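Local coordinates for catalase (Bacillus pumilus, PDB 4QOM), which breaks down hydrogen peroxide into water and molecular oxygen as a tetrameric haem catalase, at the interface of chains A and B and the interface of chains A and C. Sequence-based numbering; all coordinates share one arbitrary frame. Chains: chain A/B/C, Catalase.

Contact 1: the interface of chains A and B. Residues chain A 162, 166, 452, 455; chain B 384, 388-389.
The carboxylate oxygen OD2 of A:Asp166 takes two hydrogen bonds from chain B: the phenol OH of B:Tyr384 meets its anti lone pair at 2.6 Å, and the backbone N of B:Arg388 its syn lone pair at 3.0 Å. The phenol ring points at this oxygen with its edge, its plane steeply turned (81°) to the carboxylate. B:Arg388 bends at chi3 (88°), bringing the flat guanidinium between A:Asp166 on one face and A:Asn452 on the other, where the amide lies nearly parallel and CB of A:Asn452 is 3.4 Å from CZ of B:Arg388. NH1 and NH2 of B:Arg388 grip A:Asp162 end-on in a salt bridge, NH2 to OD1 at 2.7 Å and NH1 to OD2 at 3.0 Å. NE and NH2 of B:Arg388 close side-on upon the hydroxyl OG1 of A:Thr455, NH2 at 3.0 Å. On the opposite face of its carboxylate, A:Asp162 OD1 also accepts a hydrogen bond from the backbone N of A:Asn452, which is likely to hold the acid in place. Were B:Arg388 cut back to alanine, A:Asp162 would probably lose its counter-charge and A:Thr455 OG1 its two guanidinium donors. The contact ties a chain B loop to helices 161-169 and 453-466 of chain A, and is likely to help hold the tetramer together.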
loop_
_atom_site.group_PDB
_atom_site.type_symbol
_atom_site.label_atom_id
_atom_site.label_comp_id
_atom_site.label_asym_id
_atom_site.label_seq_id
_atom_site.Cartn_x
_atom_site.Cartn_y
_atom_site.Cartn_z
ATOM N N ASP A 162 26.842 -21.803 -7.180
ATOM C CA ASP A 162 26.711 -22.983 -6.337
ATOM C C ASP A 162 25.250 -23.161 -5.909
ATOM O O ASP A 162 24.778 -24.290 -5.707
ATOM C CB ASP A 162 27.620 -22.835 -5.109
ATOM C CG ASP A 162 27.614 -24.031 -4.273
ATOM O OD1 ASP A 162 27.902 -25.146 -4.781
ATOM O OD2 ASP A 162 27.115 -23.913 -3.123
ATOM N N ASP A 166 22.915 -26.198 -7.529
ATOM C CA ASP A 166 22.336 -27.149 -6.537
ATOM C C ASP A 166 20.887 -27.440 -6.893
ATOM O O ASP A 166 20.500 -28.583 -7.144
ATOM C CB ASP A 166 22.405 -26.572 -5.119
ATOM C CG ASP A 166 21.894 -27.542 -4.047
ATOM O OD1 ASP A 166 22.044 -28.760 -4.259
ATOM O OD2 ASP A 166 21.525 -27.064 -2.933
ATOM N N ASN A 452 30.303 -26.667 -5.454
ATOM C CA ASN A 452 30.485 -27.831 -4.589
ATOM C C ASN A 452 30.770 -29.059 -5.481
ATOM O O ASN A 452 30.086 -29.273 -6.458
ATOM C CB ASN A 452 29.159 -28.015 -3.799
ATOM C CG ASN A 452 29.050 -29.344 -3.052
ATOM O OD1 ASN A 452 29.450 -29.452 -1.881
ATOM N ND2 ASN A 452 28.448 -30.323 -3.675
ATOM N N THR A 455 27.807 -31.393 -6.341
ATOM C CA THR A 455 26.884 -30.761 -7.301
ATOM C C THR A 455 27.476 -30.712 -8.701
ATOM O O THR A 455 26.793 -31.029 -9.690
ATOM C CB THR A 455 26.524 -29.343 -6.843
ATOM O OG1 THR A 455 25.732 -29.485 -5.655
ATOM C CG2 THR A 455 25.739 -28.643 -7.912
ATOM N N TYR B 384 15.462 -22.236 -1.142
ATOM C CA TYR B 384 15.007 -22.921 -2.279
ATOM C C TYR B 384 15.059 -24.451 -1.958
ATOM O O TYR B 384 15.907 -24.890 -1.144
ATOM C CB TYR B 384 15.915 -22.559 -3.477
ATOM C CG TYR B 384 17.346 -23.064 -3.324
ATOM C CD1 TYR B 384 17.659 -24.410 -3.697
ATOM C CD2 TYR B 384 18.338 -22.246 -2.856
ATOM C CE1 TYR B 384 18.957 -24.869 -3.527
ATOM C CE2 TYR B 384 19.642 -22.699 -2.682
ATOM C CZ TYR B 384 19.964 -24.013 -3.051
ATOM O OH TYR B 384 21.257 -24.456 -2.818
ATOM N N ARG B 388 20.730 -29.561 -1.389
ATOM C CA ARG B 388 21.623 -30.659 -0.980
ATOM C C ARG B 388 21.742 -30.853 0.521
ATOM O O ARG B 388 22.526 -31.699 0.938
ATOM C CB ARG B 388 22.990 -30.462 -1.566
ATOM C CG ARG B 388 23.747 -29.222 -1.039
ATOM C CD ARG B 388 25.244 -29.175 -1.310
ATOM N NE ARG B 388 25.475 -28.578 -2.580
ATOM C CZ ARG B 388 25.940 -27.366 -2.804
ATOM N NH1 ARG B 388 26.284 -26.546 -1.828
ATOM N NH2 ARG B 388 26.075 -26.982 -4.074
ATOM N N TYR B 389 21.006 -30.064 1.322
ATOM C CA TYR B 389 21.227 -29.933 2.736
ATOM C C TYR B 389 20.175 -30.681 3.529
ATOM O O TYR B 389 18.970 -30.327 3.570
ATOM C CB TYR B 389 21.255 -28.463 3.186
ATOM C CG TYR B 389 22.232 -27.624 2.428
ATOM C CD1 TYR B 389 23.568 -27.541 2.809
ATOM C CD2 TYR B 389 21.841 -26.974 1.274
ATOM C CE1 TYR B 389 24.473 -26.763 2.084
ATOM C CE2 TYR B 389 22.736 -26.218 0.541
ATOM C CZ TYR B 389 24.019 -26.079 0.962
ATOM O OH TYR B 389 24.848 -25.362 0.160
#

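Contact 2: the interface of chains A and C. Residues chain A 22, 28-29; chain C 331, 412, 414-416.
The ammonium NZ of C:Lys331 donates a hydrogen bond to the backbone carbonyl O of A:His28 at 2.8 Å, approaching from above the carbonyl plane (36° out of it) rather than along a lone pair. Van der Waals contacts surround this bond. The CG2 methyl of C:Ile416 lies 3.6 Å from the backbone O of A:His28, and the side-chain amide of C:Gln414 lies alongside A:His28, its CD 4.0 Å from CB of the histidine. The imidazole itself, its CG set between the backbone N and the carbonyl carbon (chi1 64°), brings ND1 of A:His28 to 4.0 Å from CA of C:Ile416. The amide of A:Asn22 rests against the backbone joining C:Gln414 to C:Lys415. Farther out, the lysine is positioned by its own chain: it starts at the first residue of helix 331-348 and runs extended beyond CG (chi2 -176°), delivering its charge well away from the helix. Residues 412-416 of chain C run alongside the N-terminal arm of chain A; such arm exchange is typical of catalase tetramers. The lysine also links a second point of that arm through water 1, which stands 3.1 Å from NZ of C:Lys331 and 2.7 Å from the amide oxygen OD1 of A:Asn22.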
loop_
_atom_site.group_PDB
_atom_site.type_symbol
_atom_site.label_atom_id
_atom_site.label_comp_id
_atom_site.label_asym_id
_atom_site.label_seq_id
_atom_site.Cartn_x
_atom_site.Cartn_y
_atom_site.Cartn_z
ATOM N N ASN A 22 13.488 28.932 -3.270
ATOM C CA ASN A 22 13.728 29.135 -1.839
ATOM C C ASN A 22 12.591 28.578 -0.993
ATOM O O ASN A 22 11.409 28.918 -1.205
ATOM C CB ASN A 22 13.913 30.615 -1.551
ATOM C CG ASN A 22 14.959 31.232 -2.427
ATOM O OD1 ASN A 22 16.165 30.929 -2.290
ATOM N ND2 ASN A 22 14.533 32.079 -3.326
ATOM N N HIS A 28 16.495 35.293 6.075
ATOM C CA HIS A 28 17.185 34.747 4.919
ATOM C C HIS A 28 18.048 33.528 5.258
ATOM O O HIS A 28 18.344 32.757 4.365
ATOM C CB HIS A 28 18.070 35.816 4.221
ATOM C CG HIS A 28 19.197 36.320 5.081
ATOM N ND1 HIS A 28 20.396 35.636 5.227
ATOM C CD2 HIS A 28 19.294 37.418 5.869
ATOM C CE1 HIS A 28 21.169 36.290 6.079
ATOM N NE2 HIS A 28 20.529 37.378 6.476
ATOM N N ARG A 29 18.430 33.373 6.517
ATOM C CA ARG A 29 19.240 32.237 6.909
ATOM C C ARG A 29 18.692 31.378 8.071
ATOM O O ARG A 29 19.428 30.524 8.618
ATOM C CB ARG A 29 20.698 32.644 7.153
ATOM C CG ARG A 29 20.933 33.517 8.351
ATOM C CD ARG A 29 22.396 33.694 8.590
ATOM N NE ARG A 29 23.145 32.448 8.563
ATOM C CZ ARG A 29 23.219 31.539 9.542
ATOM N NH1 ARG A 29 22.526 31.668 10.686
ATOM N NH2 ARG A 29 23.964 30.437 9.338
ATOM N N LYS C 331 19.408 25.156 5.160
ATOM C CA LYS C 331 18.084 25.020 4.585
ATOM C C LYS C 331 17.974 23.687 3.800
ATOM O O LYS C 331 16.884 23.158 3.597
ATOM C CB LYS C 331 17.770 26.087 3.605
ATOM C CG LYS C 331 17.759 27.472 4.225
ATOM C CD LYS C 331 17.342 28.484 3.214
ATOM C CE LYS C 331 17.656 29.921 3.697
ATOM N NZ LYS C 331 17.159 30.849 2.634
ATOM N N VAL C 412 10.198 34.624 5.172
ATOM C CA VAL C 412 10.617 34.980 3.847
ATOM C C VAL C 412 10.947 33.729 2.986
ATOM O O VAL C 412 11.326 32.704 3.511
ATOM C CB VAL C 412 11.775 35.971 3.866
ATOM C CG1 VAL C 412 11.402 37.190 4.669
ATOM C CG2 VAL C 412 13.071 35.303 4.334
ATOM N N GLN C 414 13.989 33.617 0.500
ATOM C CA GLN C 414 15.102 34.423 0.031
ATOM C C GLN C 414 16.408 33.683 0.183
ATOM O O GLN C 414 16.674 33.109 1.231
ATOM C CB GLN C 414 15.108 35.707 0.887
ATOM C CG GLN C 414 16.035 36.837 0.480
ATOM C CD GLN C 414 16.019 37.914 1.566
ATOM O OE1 GLN C 414 14.997 38.099 2.256
ATOM N NE2 GLN C 414 17.153 38.558 1.785
ATOM N N LYS C 415 17.271 33.797 -0.806
ATOM C CA LYS C 415 18.569 33.170 -0.779
ATOM C C LYS C 415 19.380 33.714 0.363
ATOM O O LYS C 415 19.270 34.900 0.699
ATOM C CB LYS C 415 19.319 33.397 -2.093
ATOM C CG LYS C 415 20.615 32.598 -2.204
ATOM C CD LYS C 415 21.425 33.035 -3.402
ATOM C CE LYS C 415 20.800 32.697 -4.729
ATOM N NZ LYS C 415 21.853 33.004 -5.753
ATOM N N ILE C 416 20.189 32.867 0.983
ATOM C CA ILE C 416 21.123 33.383 1.988
ATOM C C ILE C 416 21.967 34.532 1.405
ATOM O O ILE C 416 22.263 34.583 0.201
ATOM C CB ILE C 416 22.104 32.274 2.496
ATOM C CG1 ILE C 416 22.862 31.625 1.329
ATOM C CG2 ILE C 416 21.354 31.182 3.298
ATOM C CD1 ILE C 416 24.038 30.786 1.785
HETATM O O HOH W 1 17.133 29.480 -0.164
#

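Contact 3: the interface of chains A and C. Residues chain A 55, 339, 342-343, 346; chain C 43, 46-48.
Charged groups meet first where C:Arg48 grips A:Asp342 end-on in a salt bridge, NH1 to OD2 at 2.8 Å and NH2 to OD1 at 2.9 Å. The carboxylate is turned well away from the guanidinium plane (49°), and NH2 meets OD1 from above the carboxylate plane. The arginine chain is extended from CG to NE, which carries its guanidinium to the acid. A second carboxylate crowds in: OD2 of C:Asp47 lies 2.5 Å from OD2 of A:Asp342, a very short pair that may mean a shared proton, which the structure does not show.

Hydroxyl bonds hold the rest of C:Asp47. A:Ser339 OG donates to C:Asp47 OD1 at 2.9 Å on the syn side. A:Thr343 OG1, set anti to the threonine's backbone N (chi1 -158°), donates to the backbone O of C:Asp47 at 2.7 Å, in the carbonyl plane and on a lone pair.

Apolar contacts flank these bonds. CA of C:Arg48 sits over the face of the A:His346 ring, 4.0 Å from its centroid, while CG1 of A:Val55 meets CE2 of C:Phe46 at 3.6 Å.

The chain A polar residues line helix 331-348, which carries the proximal haem-ligating tyrosine just after A:Ser339; A:Val55 lies two residues before the distal histidine, and chain C contributes the last turn of helix 37-46 and the loop residues directly after it, so this interface probably lies close to the haem pocket.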
loop_
_atom_site.group_PDB
_atom_site.type_symbol
_atom_site.label_atom_id
_atom_site.label_comp_id
_atom_site.label_asym_id
_atom_site.label_seq_id
_atom_site.Cartn_x
_atom_site.Cartn_y
_atom_site.Cartn_z
ATOM N N VAL A 55 9.001 -8.711 -9.772
ATOM C CA VAL A 55 9.739 -9.705 -8.994
ATOM C C VAL A 55 10.782 -10.461 -9.838
ATOM O O VAL A 55 11.824 -10.906 -9.307
ATOM C CB VAL A 55 8.739 -10.699 -8.274
ATOM C CG1 VAL A 55 7.957 -11.581 -9.240
ATOM C CG2 VAL A 55 9.437 -11.492 -7.165
ATOM N N SER A 339 -0.438 -16.055 -11.244
ATOM C CA SER A 339 0.605 -15.249 -10.680
ATOM C C SER A 339 0.703 -13.824 -11.235
ATOM O O SER A 339 0.997 -12.879 -10.453
ATOM C CB SER A 339 1.947 -16.020 -10.814
ATOM O OG SER A 339 3.056 -15.215 -10.542
ATOM N N ASP A 342 -2.058 -11.421 -10.038
ATOM C CA ASP A 342 -1.815 -11.386 -8.600
ATOM C C ASP A 342 -0.696 -10.447 -8.230
ATOM O O ASP A 342 -0.911 -9.580 -7.403
ATOM C CB ASP A 342 -1.506 -12.778 -8.038
ATOM C CG ASP A 342 -1.375 -12.761 -6.548
ATOM O OD1 ASP A 342 -2.357 -12.350 -5.865
ATOM O OD2 ASP A 342 -0.298 -13.190 -6.036
ATOM N N THR A 343 0.481 -10.617 -8.830
ATOM C CA THR A 343 1.603 -9.723 -8.561
ATOM C C THR A 343 1.266 -8.316 -9.025
ATOM O O THR A 343 1.673 -7.394 -8.314
ATOM C CB THR A 343 2.929 -10.243 -9.150
ATOM O OG1 THR A 343 4.032 -9.679 -8.491
ATOM C CG2 THR A 343 3.031 -9.940 -10.664
ATOM N N HIS A 346 -0.650 -6.107 -6.458
ATOM C CA HIS A 346 0.321 -5.618 -5.503
ATOM C C HIS A 346 1.231 -4.512 -6.086
ATOM O O HIS A 346 1.408 -3.419 -5.438
ATOM C CB HIS A 346 1.159 -6.790 -5.001
ATOM C CG HIS A 346 2.482 -6.409 -4.419
ATOM N ND1 HIS A 346 2.601 -5.802 -3.191
ATOM C CD2 HIS A 346 3.749 -6.578 -4.868
ATOM C CE1 HIS A 346 3.870 -5.673 -2.873
ATOM N NE2 HIS A 346 4.594 -6.082 -3.900
ATOM N N LEU C 43 2.985 -18.997 -4.170
ATOM C CA LEU C 43 3.066 -18.069 -5.326
ATOM C C LEU C 43 2.693 -16.601 -4.866
ATOM O O LEU C 43 3.326 -15.619 -5.241
ATOM C CB LEU C 43 2.139 -18.491 -6.420
ATOM C CG LEU C 43 2.633 -19.681 -7.280
ATOM C CD1 LEU C 43 1.596 -19.982 -8.341
ATOM C CD2 LEU C 43 4.034 -19.414 -7.907
ATOM N N PHE C 46 5.556 -15.057 -2.933
ATOM C CA PHE C 46 6.526 -14.742 -3.975
ATOM C C PHE C 46 6.157 -13.521 -4.797
ATOM O O PHE C 46 6.993 -12.564 -4.990
ATOM C CB PHE C 46 6.715 -15.981 -4.888
ATOM C CG PHE C 46 7.629 -15.694 -6.044
ATOM C CD1 PHE C 46 8.973 -15.749 -5.913
ATOM C CD2 PHE C 46 7.074 -15.406 -7.285
ATOM C CE1 PHE C 46 9.822 -15.463 -6.985
ATOM C CE2 PHE C 46 7.905 -15.109 -8.349
ATOM C CZ PHE C 46 9.298 -15.196 -8.201
ATOM N N ASP C 47 4.887 -13.390 -5.130
ATOM C CA ASP C 47 4.329 -12.288 -5.915
ATOM C C ASP C 47 4.387 -10.938 -5.175
ATOM O O ASP C 47 4.273 -9.864 -5.791
ATOM C CB ASP C 47 2.894 -12.535 -6.304
ATOM C CG ASP C 47 2.694 -13.653 -7.391
ATOM O OD1 ASP C 47 3.709 -14.005 -8.017
ATOM O OD2 ASP C 47 1.512 -14.119 -7.458
ATOM N N ARG C 48 4.600 -11.017 -3.885
ATOM C CA ARG C 48 4.643 -9.803 -3.023
ATOM C C ARG C 48 6.026 -9.543 -2.368
ATOM O O ARG C 48 6.077 -8.780 -1.365
ATOM C CB ARG C 48 3.601 -9.932 -1.950
ATOM C CG ARG C 48 2.194 -9.686 -2.546
ATOM C CD ARG C 48 1.072 -10.055 -1.615
ATOM N NE ARG C 48 -0.161 -9.786 -2.371
ATOM C CZ ARG C 48 -0.648 -10.561 -3.377
ATOM N NH1 ARG C 48 -0.139 -11.732 -3.645
ATOM N NH2 ARG C 48 -1.684 -10.176 -4.092
#

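Contact 1 joins chains A and B, whereas contacts 2 and 3 belong to the interface of A and C; both interfaces are two-fold, so every contact has a twin with the chains exchanged. Between the centres of their C-alpha atoms, contacts 1 and 3 are about 26 Å apart, contacts 2 and 3 about 47 Å, and contacts 1 and 2 about 60 Å. Helix 331-348 serves both A–C sites: its first residue, from chain C, works in contact 2, and its later turns, from chain A, in contact 3. Chain A is thus held by its N-terminal arm, near its haem helix and at helices 161-169 and 453-466, consistent with an intertwined tetramer.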